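Local coordinates for protein ectonucleoside triphosphate diphosphohydrolase 4 (Homo sapiens, PDB 6WG5) that belongs to the GDA1/CD39 nucleoside phosphatase family, whose members share an actin-like fold, at residues A[374-385]-A[458-469]. Numbering follows the deposited sequence.
Sequences IHFQNSEFYGFS and SFPVNYKSLKTA
F381 pairs with L466 in the parallel strands 381-385 and 466-468, at one border of a mixed six-stranded sheet in an actin-like fold; strand 221-225 flanks 381-385 on its other side. Four backbone bonds climb the ladder: F381 N to S465 O, K467 N to F381 O, G383 N to K467 O at 2.8 Å, and A469 N to G383 O.

The tight part is an aromatic cluster on the face carrying F381 and L466. F459 CG lies anti to its carbonyl carbon (chi1 -81°), setting the ring beside the backbone N, from where CZ reaches the centre of the F381 face edge-on, planes at 89°. F459 offers its own face to the edge of F376, the planes at 64°, with F376 CE1 3.4 Å from F459 CD1. P460 CD sits over the F376 face, 3.6 Å from the centroid, a CH-pi contact, while I374 CB packs on the opposite face. Y463 brings its hydroxyl in at the F381 edge and bonds it to S379 OG at 2.7 Å; F453 of helix 436-456 backs F459 and Y463.

On the other face the solvent side is K467, partly exposed alongside the buried Y382 ring, its CD 3.8 Å from Y382 CE1. E380 turns away to salt bridges with R189 and R218. Y382 OH and K467 NZ stay 3.7 Å apart, joined by one water, 3.2 Å from Y382 OH and only weakly held by K467 NZ.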
loop_
_atom_site.group_PDB
_atom_site.type_symbol
_atom_site.label_atom_id
_atom_site.label_comp_id
_atom_site.label_asym_id
_atom_site.label_seq_id
_atom_site.Cartn_x
_atom_site.Cartn_y
_atom_site.Cartn_z
ATOM N N ILE A 374 5.975 -1.659 -18.182
ATOM C CA ILE A 374 4.588 -2.015 -17.906
ATOM C C ILE A 374 3.888 -2.271 -19.232
ATOM O O ILE A 374 3.972 -1.453 -20.157
ATOM C CB ILE A 374 3.870 -0.910 -17.114
ATOM C CG1 ILE A 374 4.530 -0.719 -15.743
ATOM C CG2 ILE A 374 2.389 -1.244 -16.947
ATOM C CD1 ILE A 374 4.023 0.499 -14.982
ATOM N N HIS A 375 3.198 -3.408 -19.327
ATOM C CA HIS A 375 2.386 -3.730 -20.497
ATOM C C HIS A 375 1.090 -2.931 -20.391
ATOM O O HIS A 375 0.038 -3.428 -19.981
ATOM C CB HIS A 375 2.130 -5.230 -20.566
ATOM C CG HIS A 375 1.701 -5.711 -21.917
ATOM N ND1 HIS A 375 1.176 -6.968 -22.125
ATOM C CD2 HIS A 375 1.730 -5.109 -23.129
ATOM C CE1 HIS A 375 0.894 -7.118 -23.408
ATOM N NE2 HIS A 375 1.221 -6.004 -24.039
ATOM N N PHE A 376 1.177 -1.653 -20.769
ATOM C CA PHE A 376 0.068 -0.733 -20.533
ATOM C C PHE A 376 -1.211 -1.208 -21.215
ATOM O O PHE A 376 -2.298 -1.121 -20.633
ATOM C CB PHE A 376 0.440 0.674 -21.007
ATOM C CG PHE A 376 1.439 1.368 -20.120
ATOM C CD1 PHE A 376 1.137 1.645 -18.796
ATOM C CD2 PHE A 376 2.675 1.750 -20.612
ATOM C CE1 PHE A 376 2.053 2.283 -17.980
ATOM C CE2 PHE A 376 3.594 2.389 -19.801
ATOM C CZ PHE A 376 3.282 2.657 -18.485
ATOM N N GLN A 377 -1.105 -1.713 -22.445
ATOM C CA GLN A 377 -2.300 -2.139 -23.165
ATOM C C GLN A 377 -2.982 -3.332 -22.505
ATOM O O GLN A 377 -4.163 -3.576 -22.771
ATOM C CB GLN A 377 -1.955 -2.474 -24.620
ATOM C CG GLN A 377 -0.835 -3.494 -24.799
ATOM C CD GLN A 377 0.521 -2.848 -25.029
ATOM O OE1 GLN A 377 0.872 -1.859 -24.382
ATOM N NE2 GLN A 377 1.288 -3.403 -25.963
ATOM N N ASN A 378 -2.275 -4.073 -21.647
ATOM C CA ASN A 378 -2.837 -5.233 -20.950
ATOM C C ASN A 378 -2.430 -5.163 -19.473
ATOM O O ASN A 378 -1.593 -5.935 -19.004
ATOM C CB ASN A 378 -2.374 -6.538 -21.597
ATOM C CG ASN A 378 -2.925 -7.760 -20.896
ATOM O OD1 ASN A 378 -3.844 -7.658 -20.085
ATOM N ND2 ASN A 378 -2.368 -8.924 -21.204
ATOM N N SER A 379 -3.036 -4.231 -18.740
ATOM C CA SER A 379 -2.727 -4.048 -17.328
ATOM C C SER A 379 -3.884 -3.317 -16.661
ATOM O O SER A 379 -4.791 -2.807 -17.324
ATOM C CB SER A 379 -1.420 -3.273 -17.143
ATOM O OG SER A 379 -1.562 -1.929 -17.567
ATOM N N GLU A 380 -3.842 -3.283 -15.330
ATOM C CA GLU A 380 -4.808 -2.534 -14.537
ATOM C C GLU A 380 -4.166 -2.187 -13.201
ATOM O O GLU A 380 -3.334 -2.938 -12.685
ATOM C CB GLU A 380 -6.108 -3.320 -14.324
ATOM C CG GLU A 380 -5.931 -4.630 -13.574
ATOM C CD GLU A 380 -7.220 -5.426 -13.477
ATOM O OE1 GLU A 380 -8.214 -4.887 -12.945
ATOM O OE2 GLU A 380 -7.238 -6.591 -13.938
ATOM N N PHE A 381 -4.561 -1.039 -12.653
ATOM C CA PHE A 381 -4.018 -0.548 -11.396
ATOM C C PHE A 381 -5.139 0.010 -10.535
ATOM O O PHE A 381 -6.137 0.525 -11.043
ATOM C CB PHE A 381 -2.969 0.551 -11.616
ATOM C CG PHE A 381 -1.612 0.033 -11.997
ATOM C CD1 PHE A 381 -0.593 -0.029 -11.059
ATOM C CD2 PHE A 381 -1.352 -0.383 -13.291
ATOM C CE1 PHE A 381 0.661 -0.499 -11.405
ATOM C CE2 PHE A 381 -0.100 -0.854 -13.643
ATOM C CZ PHE A 381 0.907 -0.912 -12.698
ATOM N N TYR A 382 -4.959 -0.099 -9.222
ATOM C CA TYR A 382 -5.774 0.610 -8.246
ATOM C C TYR A 382 -4.965 1.762 -7.666
ATOM O O TYR A 382 -3.765 1.617 -7.405
ATOM C CB TYR A 382 -6.233 -0.318 -7.119
ATOM C CG TYR A 382 -7.455 -1.142 -7.451
ATOM C CD1 TYR A 382 -8.683 -0.868 -6.862
ATOM C CD2 TYR A 382 -7.381 -2.193 -8.352
ATOM C CE1 TYR A 382 -9.802 -1.622 -7.162
ATOM C CE2 TYR A 382 -8.496 -2.950 -8.660
ATOM C CZ TYR A 382 -9.703 -2.660 -8.062
ATOM O OH TYR A 382 -10.814 -3.415 -8.368
ATOM N N GLY A 383 -5.620 2.903 -7.472
ATOM C CA GLY A 383 -4.996 4.077 -6.885
ATOM C C GLY A 383 -5.599 4.367 -5.521
ATOM O O GLY A 383 -6.816 4.502 -5.386
ATOM N N PHE A 384 -4.733 4.458 -4.518
ATOM C CA PHE A 384 -5.153 4.645 -3.138
ATOM C C PHE A 384 -4.650 5.982 -2.606
ATOM O O PHE A 384 -3.829 6.661 -3.226
ATOM C CB PHE A 384 -4.648 3.501 -2.253
ATOM C CG PHE A 384 -5.238 2.165 -2.602
ATOM C CD1 PHE A 384 -6.526 1.839 -2.209
ATOM C CD2 PHE A 384 -4.507 1.234 -3.320
ATOM C CE1 PHE A 384 -7.072 0.609 -2.529
ATOM C CE2 PHE A 384 -5.047 0.007 -3.641
ATOM C CZ PHE A 384 -6.332 -0.306 -3.245
ATOM N N SER A 385 -5.172 6.352 -1.436
ATOM C CA SER A 385 -4.777 7.567 -0.715
ATOM C C SER A 385 -5.007 8.773 -1.621
ATOM O O SER A 385 -6.143 8.958 -2.088
ATOM C CB SER A 385 -3.349 7.384 -0.202
ATOM O OG SER A 385 -3.306 6.394 0.809
ATOM N N SER A 458 5.056 7.273 -16.180
ATOM C CA SER A 458 4.936 7.192 -17.635
ATOM C C SER A 458 3.677 6.456 -18.082
ATOM O O SER A 458 3.682 5.785 -19.117
ATOM C CB SER A 458 6.173 6.535 -18.259
ATOM O OG SER A 458 7.346 7.274 -17.963
ATOM N N PHE A 459 2.590 6.572 -17.328
ATOM C CA PHE A 459 1.326 6.006 -17.778
ATOM C C PHE A 459 0.773 6.839 -18.934
ATOM O O PHE A 459 0.785 8.072 -18.869
ATOM C CB PHE A 459 0.308 5.962 -16.637
ATOM C CG PHE A 459 0.481 4.790 -15.709
ATOM C CD1 PHE A 459 -0.294 3.652 -15.860
ATOM C CD2 PHE A 459 1.413 4.828 -14.686
ATOM C CE1 PHE A 459 -0.142 2.572 -15.010
ATOM C CE2 PHE A 459 1.569 3.751 -13.832
ATOM C CZ PHE A 459 0.790 2.621 -13.994
ATOM N N PRO A 460 0.288 6.206 -20.004
ATOM C CA PRO A 460 -0.261 6.983 -21.121
ATOM C C PRO A 460 -1.389 7.894 -20.661
ATOM O O PRO A 460 -2.149 7.566 -19.750
ATOM C CB PRO A 460 -0.768 5.909 -22.091
ATOM C CG PRO A 460 -0.022 4.677 -21.733
ATOM C CD PRO A 460 0.224 4.756 -20.262
ATOM N N VAL A 461 -1.487 9.059 -21.306
ATOM C CA VAL A 461 -2.567 9.990 -20.989
ATOM C C VAL A 461 -3.918 9.325 -21.212
ATOM O O VAL A 461 -4.877 9.564 -20.467
ATOM C CB VAL A 461 -2.423 11.276 -21.823
ATOM C CG1 VAL A 461 -3.646 12.173 -21.651
ATOM C CG2 VAL A 461 -1.157 12.018 -21.424
ATOM N N ASN A 462 -4.014 8.482 -22.233
ATOM C CA ASN A 462 -5.248 7.779 -22.547
ATOM C C ASN A 462 -5.445 6.516 -21.715
ATOM O O ASN A 462 -6.348 5.735 -22.023
ATOM C CB ASN A 462 -5.276 7.416 -24.033
ATOM C CG ASN A 462 -4.125 6.513 -24.431
ATOM O OD1 ASN A 462 -2.966 6.801 -24.133
ATOM N ND2 ASN A 462 -4.440 5.408 -25.096
ATOM N N TYR A 463 -4.638 6.296 -20.679
ATOM C CA TYR A 463 -4.761 5.080 -19.882
ATOM C C TYR A 463 -6.167 4.964 -19.308
ATOM O O TYR A 463 -6.677 5.899 -18.686
ATOM C CB TYR A 463 -3.723 5.077 -18.759
ATOM C CG TYR A 463 -3.540 3.726 -18.101
ATOM C CD1 TYR A 463 -3.940 3.509 -16.790
ATOM C CD2 TYR A 463 -2.968 2.667 -18.796
ATOM C CE1 TYR A 463 -3.775 2.276 -16.187
ATOM C CE2 TYR A 463 -2.800 1.431 -18.203
ATOM C CZ TYR A 463 -3.203 1.242 -16.897
ATOM O OH TYR A 463 -3.037 0.013 -16.303
ATOM N N LYS A 464 -6.794 3.806 -19.515
ATOM C CA LYS A 464 -8.185 3.598 -19.139
ATOM C C LYS A 464 -8.367 2.593 -18.013
ATOM O O LYS A 464 -9.511 2.317 -17.636
ATOM C CB LYS A 464 -8.998 3.134 -20.359
ATOM C CG LYS A 464 -9.078 4.147 -21.495
ATOM C CD LYS A 464 -9.893 5.381 -21.107
ATOM C CE LYS A 464 -9.469 6.617 -21.893
ATOM N NZ LYS A 464 -9.010 7.711 -20.985
ATOM N N SER A 465 -7.285 2.051 -17.452
ATOM C CA SER A 465 -7.374 0.932 -16.522
ATOM C C SER A 465 -6.934 1.294 -15.106
ATOM O O SER A 465 -6.565 0.404 -14.333
ATOM C CB SER A 465 -6.548 -0.239 -17.047
ATOM O OG SER A 465 -6.918 -0.551 -18.376
ATOM N N LEU A 466 -6.966 2.572 -14.745
ATOM C CA LEU A 466 -6.720 2.997 -13.371
ATOM C C LEU A 466 -8.051 3.217 -12.669
ATOM O O LEU A 466 -8.935 3.895 -13.202
ATOM C CB LEU A 466 -5.892 4.283 -13.319
ATOM C CG LEU A 466 -5.750 4.889 -11.916
ATOM C CD1 LEU A 466 -4.946 3.964 -11.014
ATOM C CD2 LEU A 466 -5.121 6.273 -11.961
ATOM N N LYS A 467 -8.190 2.648 -11.477
ATOM C CA LYS A 467 -9.351 2.888 -10.631
ATOM C C LYS A 467 -8.862 3.418 -9.295
ATOM O O LYS A 467 -8.157 2.713 -8.566
ATOM C CB LYS A 467 -10.180 1.620 -10.428
ATOM C CG LYS A 467 -11.545 1.908 -9.818
ATOM C CD LYS A 467 -12.136 0.710 -9.093
ATOM C CE LYS A 467 -12.508 -0.412 -10.050
ATOM N NZ LYS A 467 -13.594 -1.270 -9.488
ATOM N N THR A 468 -9.219 4.658 -8.984
ATOM C CA THR A 468 -8.928 5.215 -7.675
ATOM C C THR A 468 -10.007 4.768 -6.699
ATOM O O THR A 468 -11.184 4.673 -7.056
ATOM C CB THR A 468 -8.858 6.741 -7.734
ATOM O OG1 THR A 468 -10.159 7.279 -8.002
ATOM C CG2 THR A 468 -7.898 7.181 -8.827
ATOM N N ALA A 469 -9.598 4.472 -5.470
ATOM C CA ALA A 469 -10.518 3.887 -4.507
ATOM C C ALA A 469 -9.928 4.016 -3.114
ATOM O O ALA A 469 -8.715 4.168 -2.941
ATOM C CB ALA A 469 -10.803 2.418 -4.827
HETATM O O HOH W 1 -13.776 -3.802 -7.153
#